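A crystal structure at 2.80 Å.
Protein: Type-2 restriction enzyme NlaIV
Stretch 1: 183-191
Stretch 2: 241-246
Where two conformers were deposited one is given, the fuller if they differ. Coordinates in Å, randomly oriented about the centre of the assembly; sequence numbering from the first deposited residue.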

ATOM      1  N   LYS A 183      -3.931 -29.336  16.826  1.00193.79           N
ATOM      2  CA  LYS A 183      -2.600 -29.670  16.296  1.00182.99           C
ATOM      3  C   LYS A 183      -1.663 -30.147  17.400  1.00179.54           C
ATOM      4  O   LYS A 183      -1.946 -29.979  18.589  1.00175.99           O
ATOM      5  N   ASN A 184      -0.540 -30.732  16.989  1.00177.47           N
ATOM      6  CA  ASN A 184       0.556 -31.070  17.913  1.00173.87           C
ATOM      7  C   ASN A 184       1.216 -29.847  18.577  1.00163.51           C
ATOM      8  O   ASN A 184       1.798 -29.985  19.661  1.00160.33           O
ATOM      9  N   MET A 185       1.141 -28.692  17.906  0.50154.43           N
ATOM     10  CA  MET A 185       1.653 -27.416  18.402  0.50142.88           C
ATOM     11  C   MET A 185       0.514 -26.499  18.840  0.50132.76           C
ATOM     12  O   MET A 185      -0.046 -25.787  18.004  0.50130.26           O
ATOM     13  N   PRO A 186       0.165 -26.510  20.144  1.00124.16           N
ATOM     14  CA  PRO A 186      -0.825 -25.568  20.669  1.00120.44           C
ATOM     15  C   PRO A 186      -0.181 -24.258  21.124  1.00116.57           C
ATOM     16  O   PRO A 186       1.050 -24.143  21.161  1.00113.55           O
ATOM     17  N   MET A 187      -1.023 -23.296  21.493  1.00109.56           N
ATOM     18  CA  MET A 187      -0.560 -22.010  22.007  1.00104.93           C
ATOM     19  C   MET A 187      -0.064 -22.204  23.435  1.00103.20           C
ATOM     20  O   MET A 187      -0.413 -23.196  24.082  1.00104.00           O
ATOM     21  N   PHE A 188       0.740 -21.260  23.924  1.00101.06           N
ATOM     22  CA  PHE A 188       1.284 -21.343  25.283  1.00 98.24           C
ATOM     23  C   PHE A 188       0.160 -21.285  26.322  1.00100.88           C
ATOM     24  O   PHE A 188      -0.748 -20.453  26.224  1.00 99.48           O
ATOM     25  N   GLU A 189       0.230 -22.178  27.307  1.00105.16           N
ATOM     26  CA  GLU A 189      -0.818 -22.322  28.325  1.00109.67           C
ATOM     27  C   GLU A 189      -0.830 -21.175  29.338  1.00111.12           C
ATOM     28  O   GLU A 189      -1.889 -20.810  29.856  1.00113.54           O
ATOM     29  N   CYS A 190       0.347 -20.616  29.613  1.00109.18           N
ATOM     30  CA  CYS A 190       0.491 -19.525  30.568  1.00105.69           C
ATOM     31  C   CYS A 190       1.665 -18.614  30.216  1.00107.60           C
ATOM     32  O   CYS A 190       2.502 -18.948  29.369  1.00109.49           O
ATOM     33  N   LEU A 191       1.717 -17.472  30.897  1.00104.51           N
ATOM     34  CA  LEU A 191       2.804 -16.503  30.753  1.00100.28           C
ATOM     35  C   LEU A 191       4.186 -17.112  31.000  1.00 97.34           C
ATOM     36  O   LEU A 191       5.119 -16.840  30.252  1.00 96.85           O
ATOM     37  N   HIS A 241       8.030 -30.475  25.640  1.00106.95           N
ATOM     38  CA  HIS A 241       7.150 -31.561  25.174  1.00108.60           C
ATOM     39  C   HIS A 241       5.673 -31.161  24.996  1.00109.05           C
ATOM     40  O   HIS A 241       5.003 -31.668  24.095  1.00117.01           O
ATOM     41  N   LYS A 242       5.182 -30.253  25.836  1.00106.80           N
ATOM     42  CA  LYS A 242       3.798 -29.767  25.736  1.00108.98           C
ATOM     43  C   LYS A 242       3.512 -29.008  24.434  1.00109.81           C
ATOM     44  O   LYS A 242       2.359 -28.948  23.997  1.00108.07           O
ATOM     45  N   TYR A 243       4.558 -28.425  23.838  1.00111.46           N
ATOM     46  CA  TYR A 243       4.435 -27.516  22.691  1.00113.30           C
ATOM     47  C   TYR A 243       5.030 -28.024  21.362  1.00115.94           C
ATOM     48  O   TYR A 243       4.718 -27.477  20.301  1.00110.07           O
ATOM     49  N   LYS A 244       5.871 -29.059  21.418  1.00122.07           N
ATOM     50  CA  LYS A 244       6.471 -29.660  20.222  1.00128.44           C
ATOM     51  C   LYS A 244       5.631 -30.868  19.796  1.00142.31           C
ATOM     52  O   LYS A 244       4.538 -31.083  20.327  1.00142.52           O
ATOM     53  N   LYS A 245       6.137 -31.635  18.828  1.00163.34           N
ATOM     54  CA  LYS A 245       5.564 -32.932  18.455  1.00173.26           C
ATOM     55  C   LYS A 245       6.257 -34.031  19.266  1.00178.43           C
ATOM     56  O   LYS A 245       5.591 -34.825  19.934  1.00182.37           O
ATOM     57  N   LYS A 246       7.591 -34.069  19.189  1.00180.74           N
ATOM     58  CA  LYS A 246       8.422 -35.065  19.885  1.00179.98           C
ATOM     59  C   LYS A 246       9.578 -34.363  20.601  1.00173.67           C
ATOM     60  O   LYS A 246      10.742 -34.760  20.526  1.00165.89           O
ATOM     61  OXT LYS A 246       9.367 -33.359  21.285  1.00172.61           O
TER

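Which side chain does most to join the two stretches? Tyr243, buried and with the largest area covered by the opposing segment, does so. Its CA-to-CB bond points sideways, but chi1 near -57° (m) and chi2 near -65° carry the ring along Pro186 to Glu189, bringing its end nearer. The hydroxyl reaches the backbone there: Glu189 N donates to Tyr243 OH at 2.9 Å, and the 170° angle at the hydrogen makes the bond nearly straight.

How is the tyrosine ring surrounded? Phe188, an m rotamer with chi2 near -75°, turns its edge toward one face of Tyr243; the ring centroids lie 5.0 Å apart, with planes at 56°, and Phe188 CD1 approaches Tyr243 CZ to 3.9 Å. At the ring's edge, Met187 O lies 3.4 Å from Tyr243 CE1, while the CA-to-CB bond of Met187 points away. Pro186, its ring puckered C-gamma endo, adds an apolar contact from CG to Tyr243 CD1 at 4.2 Å. Water 1 donates to both Pro186 O and Tyr243 O, at 2.8 Å each, linking the two backbones.

What pairs the charges? The CA-to-CB bond of Glu189 points toward the other stretch, and the side chain extends through m and t rotamers. Lys242 leaves sideways, yet its m, t, m, t chain brings the amine close, so Lys242 NZ donates to Glu189 OE1 at 3.1 Å within a salt bridge.

What packs at the other end? Asn184, an m rotamer whose CA-to-CB bond points toward the other stretch, places ND2 3.6 Å from Lys245 CG. Met185 begins sideways, but its m, t, t chain stretches until CE lies 3.3 Å from Lys245 NZ; the lysine folds through m, p, p, t, and its amine is hydrogen-bonded elsewhere in the structure. The CA-to-CB bond of Lys244 instead points away.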

ATOM      1  CB  LYS A 183      -1.968 -28.460  15.597  1.00172.88           C
ATOM      2  CG  LYS A 183      -2.715 -28.012  14.358  1.00169.85           C
ATOM      3  CD  LYS A 183      -2.035 -26.824  13.713  1.00167.28           C
ATOM      4  CE  LYS A 183      -2.798 -26.372  12.483  1.00166.98           C
ATOM      5  NZ  LYS A 183      -2.166 -25.178  11.863  1.00168.36           N
ATOM      6  CB  ASN A 184       1.647 -31.884  17.199  1.00179.93           C
ATOM      7  CG  ASN A 184       1.209 -33.296  16.862  1.00181.67           C
ATOM      8  OD1 ASN A 184       0.017 -33.585  16.750  1.00187.81           O
ATOM      9  ND2 ASN A 184       2.182 -34.185  16.691  1.00179.44           N
ATOM     10  CB  MET A 185       2.422 -26.706  17.290  0.50140.84           C
ATOM     11  CG  MET A 185       3.701 -27.403  16.868  0.50140.50           C
ATOM     12  SD  MET A 185       4.515 -26.515  15.533  0.50141.14           S
ATOM     13  CE  MET A 185       6.140 -27.257  15.596  0.50141.60           C
ATOM     14  CB  PRO A 186      -1.395 -26.315  21.874  1.00116.26           C
ATOM     15  CG  PRO A 186      -0.225 -27.055  22.403  1.00116.04           C
ATOM     16  CD  PRO A 186       0.562 -27.478  21.192  1.00119.70           C
ATOM     17  CB  MET A 187      -1.687 -20.971  21.995  1.00104.98           C
ATOM     18  CG  MET A 187      -2.369 -20.749  20.650  1.00106.30           C
ATOM     19  SD  MET A 187      -1.270 -20.228  19.316  1.00109.01           S
ATOM     20  CE  MET A 187      -1.066 -21.764  18.419  1.00107.36           C
ATOM     21  CB  PHE A 188       2.311 -20.242  25.557  1.00 94.99           C
ATOM     22  CG  PHE A 188       3.557 -20.343  24.722  1.00 91.47           C
ATOM     23  CD1 PHE A 188       4.527 -21.297  25.010  1.00 89.34           C
ATOM     24  CD2 PHE A 188       3.778 -19.465  23.665  1.00 91.39           C
ATOM     25  CE1 PHE A 188       5.687 -21.386  24.249  1.00 89.59           C
ATOM     26  CE2 PHE A 188       4.937 -19.544  22.903  1.00 92.05           C
ATOM     27  CZ  PHE A 188       5.894 -20.509  23.194  1.00 89.90           C
ATOM     28  CB  GLU A 189      -0.663 -23.662  29.053  1.00111.68           C
ATOM     29  CG  GLU A 189      -0.948 -24.867  28.162  1.00113.99           C
ATOM     30  CD  GLU A 189      -0.433 -26.188  28.715  1.00117.43           C
ATOM     31  OE1 GLU A 189       0.105 -26.232  29.847  1.00119.70           O
ATOM     32  OE2 GLU A 189      -0.568 -27.198  27.996  1.00119.72           O
ATOM     33  CB  CYS A 190       0.715 -20.103  31.958  1.00103.54           C
ATOM     34  SG  CYS A 190       2.237 -21.069  32.072  1.00102.51           S
ATOM     35  CB  LEU A 191       2.583 -15.325  31.709  1.00100.75           C
ATOM     36  CG  LEU A 191       3.688 -14.275  31.834  1.00103.10           C
ATOM     37  CD1 LEU A 191       3.997 -13.664  30.481  1.00105.99           C
ATOM     38  CD2 LEU A 191       3.278 -13.199  32.823  1.00105.37           C
ATOM     39  CB  HIS A 241       7.253 -32.793  26.089  1.00109.62           C
ATOM     40  CG  HIS A 241       6.686 -32.591  27.462  1.00112.58           C
ATOM     41  ND1 HIS A 241       5.339 -32.696  27.731  1.00117.34           N
ATOM     42  CD2 HIS A 241       7.284 -32.310  28.643  1.00113.38           C
ATOM     43  CE1 HIS A 241       5.129 -32.476  29.017  1.00116.29           C
ATOM     44  NE2 HIS A 241       6.294 -32.240  29.593  1.00115.65           N
ATOM     45  CB  LYS A 242       3.454 -28.847  26.916  1.00112.96           C
ATOM     46  CG  LYS A 242       3.501 -29.500  28.292  1.00116.54           C
ATOM     47  CD  LYS A 242       2.851 -28.630  29.362  1.00119.60           C
ATOM     48  CE  LYS A 242       3.648 -27.363  29.640  1.00122.11           C
ATOM     49  NZ  LYS A 242       3.036 -26.537  30.716  1.00123.39           N
ATOM     50  CB  TYR A 243       5.042 -26.163  23.092  1.00109.96           C
ATOM     51  CG  TYR A 243       4.366 -25.589  24.324  1.00105.21           C
ATOM     52  CD1 TYR A 243       3.023 -25.209  24.283  1.00104.43           C
ATOM     53  CD2 TYR A 243       5.048 -25.464  25.538  1.00103.01           C
ATOM     54  CE1 TYR A 243       2.383 -24.709  25.406  1.00102.95           C
ATOM     55  CE2 TYR A 243       4.415 -24.956  26.670  1.00103.11           C
ATOM     56  CZ  TYR A 243       3.080 -24.578  26.597  1.00103.48           C
ATOM     57  OH  TYR A 243       2.426 -24.070  27.700  1.00100.61           O
ATOM     58  CB  LYS A 244       7.917 -30.085  20.519  1.00123.09           C
ATOM     59  CG  LYS A 244       8.844 -28.957  20.951  1.00117.58           C
ATOM     60  CD  LYS A 244       9.294 -28.076  19.793  1.00110.03           C
ATOM     61  CE  LYS A 244      10.445 -27.183  20.236  1.00107.02           C
ATOM     62  NZ  LYS A 244      10.954 -26.308  19.151  1.00107.04           N
ATOM     63  CB  LYS A 245       5.733 -33.227  16.956  1.00174.86           C
ATOM     64  CG  LYS A 245       5.115 -32.216  15.986  1.00173.08           C
ATOM     65  CD  LYS A 245       5.921 -30.938  15.749  1.00176.60           C
ATOM     66  CE  LYS A 245       7.382 -31.173  15.375  1.00178.02           C
ATOM     67  NZ  LYS A 245       8.104 -29.906  15.075  1.00176.13           N
ATOM     68  CB  LYS A 246       8.963 -36.107  18.892  1.00179.90           C
ATOM     69  CG  LYS A 246       7.889 -36.935  18.191  1.00178.24           C
ATOM     70  CD  LYS A 246       8.280 -37.319  16.769  1.00174.02           C
ATOM     71  CE  LYS A 246       7.057 -37.567  15.900  1.00169.83           C
ATOM     72  NZ  LYS A 246       7.428 -37.670  14.464  1.00170.16           N
TER
HETATM   73  O   HOH W   1       3.563 -24.955  20.383  1.00104.61           O